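Local coordinates for UPF0303 protein YBR137W (PDB 4CLC), which is of unknown function but is a cytoplasmic UPF0303-family protein with an HbpS-like domain and probably acts as part of a multi-chain assembly, at residues V50-I61 with R73-N84. Sequence-based numbering, arbitrary orientation.
Sequences VKENFPEKPVAI and RTVTYGGSALDN
T76, just past strand 70-75, bonds to K57 and V59 in the loop leading into strand 60-64. Its OG1 lies between its own backbone N and carbonyl carbon (chi1 61°), which turns the hydroxyl to the opposite backbone. There OG1 donates to K57 O at 3.0 Å, in the carbonyl plane. It also accepts a weak, bent bond from V59 N. T76 N donates to V59 O at 2.7 Å, so side chain and backbone of one residue grip the loop together. The T76 methyl CG2, the other branch, packs against V50 CG1 of helix 36-53 and I61 CD1, each at 3.7 Å. Both side chains cross T76 at about a right angle.

Further out, Y77 lays one face of its ring against E56, in the type II turn F54 to K57. Its CG is opposite the backbone N (chi1 -162°). E56 CA stands 3.6 Å from the ring centroid, almost on the normal, as a CH-pi contact. The E56 side chain then runs alongside the ring toward the phenol end, and its carboxylate is turned 60° from the ring plane. The P58 ring rests on the backbone of G78-S80.

Beyond T76 the strands pair. I61 N donates to T74 O and T74 N to I61 O, and CB of I61 packs on CG2 of T74. A60 and V75 form the non-hydrogen-bonded pair, and A60 CB touches N84 CB. R73 bends at chi2 and chi3 and brings CD against I61 O, while its guanidinium makes salt bridges to D62 and D85. This is the open end of an antiparallel beta hairpin, 60-64 with 70-75, at one edge of the chain's mixed sheet in an HbpS-like domain of the GAF clan.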
ATOM      1  N   VAL D  50       1.367 -14.863  37.952  1.00 51.13           N
ATOM      2  CA  VAL D  50       0.624 -15.681  37.000  1.00 48.84           C
ATOM      3  C   VAL D  50       1.001 -17.150  37.149  1.00 52.26           C
ATOM      4  O   VAL D  50       0.162 -18.034  36.970  1.00 55.81           O
ATOM      5  CB  VAL D  50       0.840 -15.222  35.515  1.00 46.12           C
ATOM      6  CG1 VAL D  50       0.318 -16.242  34.533  1.00 38.66           C
ATOM      7  CG2 VAL D  50       0.133 -13.914  35.259  1.00 50.89           C
ATOM      8  N   LYS D  51       2.252 -17.448  37.481  1.00 54.92           N
ATOM      9  CA  LYS D  51       2.583 -18.858  37.482  1.00 56.26           C
ATOM     10  C   LYS D  51       2.193 -19.551  38.794  1.00 54.71           C
ATOM     11  O   LYS D  51       1.952 -20.762  38.807  1.00 52.25           O
ATOM     12  CB  LYS D  51       4.055 -19.095  37.140  1.00 52.93           C
ATOM     13  CG  LYS D  51       4.150 -20.089  35.943  1.00 58.74           C
ATOM     14  CD  LYS D  51       5.469 -20.845  35.853  1.00 55.20           C
ATOM     15  CE  LYS D  51       6.648 -19.937  36.045  1.00 52.05           C
ATOM     16  NZ  LYS D  51       7.838 -20.767  36.354  1.00 64.59           N
ATOM     17  N   GLU D  52       2.110 -18.800  39.885  1.00 49.89           N
ATOM     18  CA  GLU D  52       1.591 -19.378  41.119  1.00 52.88           C
ATOM     19  C   GLU D  52       0.089 -19.605  41.005  1.00 57.19           C
ATOM     20  O   GLU D  52      -0.389 -20.729  41.183  1.00 64.59           O
ATOM     21  CB  GLU D  52       1.908 -18.496  42.329  1.00 56.96           C
ATOM     22  CG  GLU D  52       3.204 -18.880  43.035  1.00 60.40           C
ATOM     23  CD  GLU D  52       3.783 -17.741  43.858  1.00 71.69           C
ATOM     24  OE1 GLU D  52       2.998 -16.929  44.392  1.00 72.84           O
ATOM     25  OE2 GLU D  52       5.027 -17.652  43.966  1.00 78.29           O
ATOM     26  N   ASN D  53      -0.646 -18.550  40.669  1.00 51.91           N
ATOM     27  CA  ASN D  53      -2.094 -18.639  40.502  1.00 51.96           C
ATOM     28  C   ASN D  53      -2.583 -19.509  39.339  1.00 53.13           C
ATOM     29  O   ASN D  53      -3.619 -20.165  39.458  1.00 58.47           O
ATOM     30  CB  ASN D  53      -2.682 -17.243  40.348  1.00 50.25           C
ATOM     31  CG  ASN D  53      -2.451 -16.383  41.567  1.00 57.61           C
ATOM     32  OD1 ASN D  53      -3.330 -16.260  42.424  1.00 66.95           O
ATOM     33  ND2 ASN D  53      -1.265 -15.787  41.662  1.00 55.54           N
ATOM     34  N   PHE D  54      -1.867 -19.523  38.219  1.00 50.26           N
ATOM     35  CA  PHE D  54      -2.332 -20.311  37.082  1.00 51.00           C
ATOM     36  C   PHE D  54      -1.288 -21.240  36.490  1.00 55.80           C
ATOM     37  O   PHE D  54      -0.992 -21.144  35.290  1.00 53.47           O
ATOM     38  CB  PHE D  54      -2.844 -19.395  35.983  1.00 50.63           C
ATOM     39  CG  PHE D  54      -4.084 -18.659  36.344  1.00 52.21           C
ATOM     40  CD1 PHE D  54      -4.012 -17.454  37.029  1.00 52.27           C
ATOM     41  CD2 PHE D  54      -5.330 -19.167  35.994  1.00 50.79           C
ATOM     42  CE1 PHE D  54      -5.161 -16.770  37.367  1.00 50.31           C
ATOM     43  CE2 PHE D  54      -6.477 -18.490  36.315  1.00 50.76           C
ATOM     44  CZ  PHE D  54      -6.395 -17.284  37.006  1.00 50.55           C
ATOM     45  N   PRO D  55      -0.770 -22.179  37.308  1.00 61.47           N
ATOM     46  CA  PRO D  55       0.256 -23.117  36.833  1.00 53.40           C
ATOM     47  C   PRO D  55      -0.253 -23.859  35.628  1.00 54.09           C
ATOM     48  O   PRO D  55      -1.445 -24.163  35.566  1.00 59.62           O
ATOM     49  CB  PRO D  55       0.437 -24.071  38.010  1.00 58.28           C
ATOM     50  CG  PRO D  55      -0.898 -24.017  38.711  1.00 53.14           C
ATOM     51  CD  PRO D  55      -1.324 -22.591  38.612  1.00 50.91           C
ATOM     52  N   GLU D  56       0.637 -24.121  34.685  1.00 52.89           N
ATOM     53  CA  GLU D  56       0.303 -24.837  33.459  1.00 57.29           C
ATOM     54  C   GLU D  56      -0.673 -24.108  32.539  1.00 56.45           C
ATOM     55  O   GLU D  56      -1.302 -24.734  31.686  1.00 60.89           O
ATOM     56  CB  GLU D  56      -0.248 -26.218  33.807  1.00 60.82           C
ATOM     57  CG  GLU D  56       0.743 -27.042  34.602  1.00 65.43           C
ATOM     58  CD  GLU D  56       0.354 -28.489  34.689  1.00 75.89           C
ATOM     59  OE1 GLU D  56      -0.866 -28.772  34.726  1.00 74.89           O
ATOM     60  OE2 GLU D  56       1.272 -29.341  34.712  1.00 84.18           O
ATOM     61  N   LYS D  57      -0.759 -22.783  32.689  1.00 58.89           N
ATOM     62  CA  LYS D  57      -1.411 -21.906  31.707  1.00 52.00           C
ATOM     63  C   LYS D  57      -0.361 -21.020  31.028  1.00 48.27           C
ATOM     64  O   LYS D  57       0.307 -20.223  31.691  1.00 48.74           O
ATOM     65  CB  LYS D  57      -2.490 -21.041  32.376  1.00 54.32           C
ATOM     66  CG  LYS D  57      -3.835 -21.749  32.583  1.00 54.38           C
ATOM     67  CD  LYS D  57      -4.541 -21.992  31.265  1.00 52.99           C
ATOM     68  CE  LYS D  57      -5.840 -22.753  31.430  1.00 54.53           C
ATOM     69  NZ  LYS D  57      -6.508 -22.939  30.093  1.00 56.89           N
ATOM     70  N   PRO D  58      -0.164 -21.198  29.715  1.00 47.59           N
ATOM     71  CA  PRO D  58       0.814 -20.322  29.065  1.00 42.73           C
ATOM     72  C   PRO D  58       0.280 -18.904  28.951  1.00 46.58           C
ATOM     73  O   PRO D  58      -0.769 -18.669  28.347  1.00 46.03           O
ATOM     74  CB  PRO D  58       0.990 -20.958  27.687  1.00 40.50           C
ATOM     75  CG  PRO D  58      -0.343 -21.587  27.404  1.00 45.28           C
ATOM     76  CD  PRO D  58      -0.918 -22.013  28.748  1.00 50.31           C
ATOM     77  N   VAL D  59       1.044 -17.945  29.446  1.00 42.92           N
ATOM     78  CA  VAL D  59       0.579 -16.576  29.466  1.00 39.41           C
ATOM     79  C   VAL D  59       1.695 -15.648  29.033  1.00 39.24           C
ATOM     80  O   VAL D  59       2.851 -15.864  29.381  1.00 38.66           O
ATOM     81  CB  VAL D  59       0.052 -16.199  30.863  1.00 38.66           C
ATOM     82  CG1 VAL D  59      -0.129 -14.721  30.997  1.00 38.66           C
ATOM     83  CG2 VAL D  59      -1.251 -16.892  31.105  1.00 39.18           C
ATOM     84  N   ALA D  60       1.344 -14.638  28.241  1.00 38.66           N
ATOM     85  CA  ALA D  60       2.316 -13.684  27.738  1.00 38.66           C
ATOM     86  C   ALA D  60       2.171 -12.385  28.521  1.00 41.39           C
ATOM     87  O   ALA D  60       1.068 -11.949  28.798  1.00 43.91           O
ATOM     88  CB  ALA D  60       2.136 -13.465  26.254  1.00 38.66           C
ATOM     89  N   ILE D  61       3.295 -11.787  28.892  1.00 38.66           N
ATOM     90  CA  ILE D  61       3.306 -10.580  29.697  1.00 38.66           C
ATOM     91  C   ILE D  61       4.147  -9.497  29.032  1.00 38.66           C
ATOM     92  O   ILE D  61       5.304  -9.738  28.732  1.00 42.62           O
ATOM     93  CB  ILE D  61       3.858 -10.872  31.107  1.00 38.66           C
ATOM     94  CG1 ILE D  61       2.994 -11.917  31.806  1.00 38.66           C
ATOM     95  CG2 ILE D  61       3.949  -9.609  31.926  1.00 38.66           C
ATOM     96  CD1 ILE D  61       3.630 -12.478  33.045  1.00 42.74           C
ATOM     97  N   ARG D  73       9.290  -8.528  28.254  1.00 39.94           N
ATOM     98  CA  ARG D  73       8.387  -9.516  27.694  1.00 39.77           C
ATOM     99  C   ARG D  73       8.767 -10.890  28.223  1.00 38.75           C
ATOM    100  O   ARG D  73       9.949 -11.180  28.408  1.00 42.87           O
ATOM    101  CB  ARG D  73       8.426  -9.484  26.168  1.00 38.66           C
ATOM    102  CG  ARG D  73       7.536 -10.505  25.521  1.00 38.66           C
ATOM    103  CD  ARG D  73       6.075 -10.100  25.607  1.00 43.18           C
ATOM    104  NE  ARG D  73       5.785  -8.884  24.842  1.00 41.86           N
ATOM    105  CZ  ARG D  73       5.590  -8.863  23.529  1.00 38.66           C
ATOM    106  NH1 ARG D  73       5.664  -9.985  22.825  1.00 38.66           N
ATOM    107  NH2 ARG D  73       5.326  -7.714  22.924  1.00 38.68           N
ATOM    108  N   THR D  74       7.772 -11.725  28.486  1.00 38.66           N
ATOM    109  CA  THR D  74       8.041 -13.096  28.887  1.00 38.66           C
ATOM    110  C   THR D  74       6.870 -14.002  28.578  1.00 38.66           C
ATOM    111  O   THR D  74       5.782 -13.562  28.263  1.00 39.70           O
ATOM    112  CB  THR D  74       8.386 -13.233  30.388  1.00 38.66           C
ATOM    113  OG1 THR D  74       8.845 -14.559  30.637  1.00 38.66           O
ATOM    114  CG2 THR D  74       7.185 -12.975  31.246  1.00 38.66           C
ATOM    115  N   VAL D  75       7.129 -15.288  28.645  1.00 38.66           N
ATOM    116  CA  VAL D  75       6.138 -16.286  28.357  1.00 38.75           C
ATOM    117  C   VAL D  75       6.119 -17.179  29.609  1.00 42.79           C
ATOM    118  O   VAL D  75       7.183 -17.594  30.070  1.00 51.35           O
ATOM    119  CB  VAL D  75       6.508 -17.007  27.032  1.00 38.66           C
ATOM    120  CG1 VAL D  75       6.422 -18.511  27.140  1.00 42.08           C
ATOM    121  CG2 VAL D  75       5.678 -16.470  25.890  1.00 38.66           C
ATOM    122  N   THR D  76       4.947 -17.427  30.202  1.00 39.47           N
ATOM    123  CA  THR D  76       4.893 -18.010  31.567  1.00 43.61           C
ATOM    124  C   THR D  76       5.003 -19.522  31.638  1.00 44.79           C
ATOM    125  O   THR D  76       5.202 -20.084  32.716  1.00 43.81           O
ATOM    126  CB  THR D  76       3.588 -17.662  32.326  1.00 39.47           C
ATOM    127  OG1 THR D  76       2.460 -18.173  31.603  1.00 45.26           O
ATOM    128  CG2 THR D  76       3.448 -16.172  32.528  1.00 44.38           C
ATOM    129  N   TYR D  77       4.891 -20.173  30.488  1.00 41.92           N
ATOM    130  CA  TYR D  77       4.830 -21.622  30.446  1.00 42.28           C
ATOM    131  C   TYR D  77       4.810 -22.046  28.991  1.00 44.73           C
ATOM    132  O   TYR D  77       4.559 -21.223  28.107  1.00 42.71           O
ATOM    133  CB  TYR D  77       3.585 -22.122  31.172  1.00 47.14           C
ATOM    134  CG  TYR D  77       3.599 -23.574  31.577  1.00 50.67           C
ATOM    135  CD1 TYR D  77       4.231 -23.979  32.743  1.00 53.64           C
ATOM    136  CD2 TYR D  77       2.951 -24.533  30.818  1.00 49.05           C
ATOM    137  CE1 TYR D  77       4.237 -25.290  33.133  1.00 48.77           C
ATOM    138  CE2 TYR D  77       2.959 -25.855  31.204  1.00 56.64           C
ATOM    139  CZ  TYR D  77       3.602 -26.221  32.372  1.00 54.89           C
ATOM    140  OH  TYR D  77       3.617 -27.529  32.786  1.00 61.71           O
ATOM    141  N   GLY D  78       5.073 -23.325  28.747  1.00 41.77           N
ATOM    142  CA  GLY D  78       5.053 -23.868  27.407  1.00 39.44           C
ATOM    143  C   GLY D  78       3.686 -23.779  26.761  1.00 45.40           C
ATOM    144  O   GLY D  78       2.657 -23.593  27.428  1.00 45.65           O
ATOM    145  N   GLY D  79       3.667 -23.912  25.443  1.00 46.96           N
ATOM    146  CA  GLY D  79       2.422 -23.789  24.717  1.00 52.30           C
ATOM    147  C   GLY D  79       1.920 -22.376  24.475  1.00 47.49           C
ATOM    148  O   GLY D  79       0.768 -22.203  24.080  1.00 46.66           O
ATOM    149  N   SER D  80       2.761 -21.367  24.712  1.00 47.27           N
ATOM    150  CA  SER D  80       2.453 -20.031  24.225  1.00 40.43           C
ATOM    151  C   SER D  80       2.718 -20.029  22.734  1.00 45.28           C
ATOM    152  O   SER D  80       3.260 -21.000  22.191  1.00 46.52           O
ATOM    153  CB  SER D  80       3.298 -18.968  24.903  1.00 46.47           C
ATOM    154  OG  SER D  80       4.652 -19.048  24.471  1.00 45.88           O
ATOM    155  N   ALA D  81       2.352 -18.940  22.069  1.00 46.19           N
ATOM    156  CA  ALA D  81       2.414 -18.910  20.612  1.00 45.92           C
ATOM    157  C   ALA D  81       2.404 -17.493  20.093  1.00 44.94           C
ATOM    158  O   ALA D  81       2.056 -16.569  20.810  1.00 45.45           O
ATOM    159  CB  ALA D  81       1.267 -19.694  20.005  1.00 38.66           C
ATOM    160  N   LEU D  82       2.740 -17.345  18.820  1.00 42.22           N
ATOM    161  CA  LEU D  82       2.403 -16.144  18.085  1.00 40.74           C
ATOM    162  C   LEU D  82       0.881 -16.051  18.192  1.00 48.37           C
ATOM    163  O   LEU D  82       0.211 -17.048  18.474  1.00 53.89           O
ATOM    164  CB  LEU D  82       2.861 -16.266  16.628  1.00 43.95           C
ATOM    165  CG  LEU D  82       2.964 -15.089  15.656  1.00 44.70           C
ATOM    166  CD1 LEU D  82       3.974 -14.042  16.119  1.00 38.66           C
ATOM    167  CD2 LEU D  82       3.347 -15.649  14.318  1.00 38.66           C
ATOM    168  N   ASP D  83       0.339 -14.864  17.995  1.00 50.75           N
ATOM    169  CA  ASP D  83      -1.071 -14.546  18.313  1.00 56.65           C
ATOM    170  C   ASP D  83      -1.204 -14.230  19.803  1.00 49.44           C
ATOM    171  O   ASP D  83      -2.007 -13.367  20.166  1.00 48.05           O
ATOM    172  CB  ASP D  83      -2.028 -15.698  17.891  1.00 44.31           C
ATOM    173  CG  ASP D  83      -3.419 -15.557  18.450  1.00 47.74           C
ATOM    174  OD1 ASP D  83      -4.249 -14.852  17.831  1.00 49.88           O
ATOM    175  OD2 ASP D  83      -3.693 -16.181  19.501  1.00 48.18           O
ATOM    176  N   ASN D  84      -0.298 -14.734  20.637  1.00 39.38           N
ATOM    177  CA  ASN D  84      -0.139 -14.088  21.923  1.00 41.84           C
ATOM    178  C   ASN D  84       0.432 -12.708  21.685  1.00 39.98           C
ATOM    179  O   ASN D  84       0.111 -11.758  22.384  1.00 39.27           O
ATOM    180  CB  ASN D  84       0.762 -14.876  22.856  1.00 46.12           C
ATOM    181  CG  ASN D  84       0.049 -16.026  23.513  1.00 44.05           C
ATOM    182  OD1 ASN D  84       0.409 -17.183  23.310  1.00 44.95           O
ATOM    183  ND2 ASN D  84      -0.968 -15.717  24.313  1.00 46.80           N
TER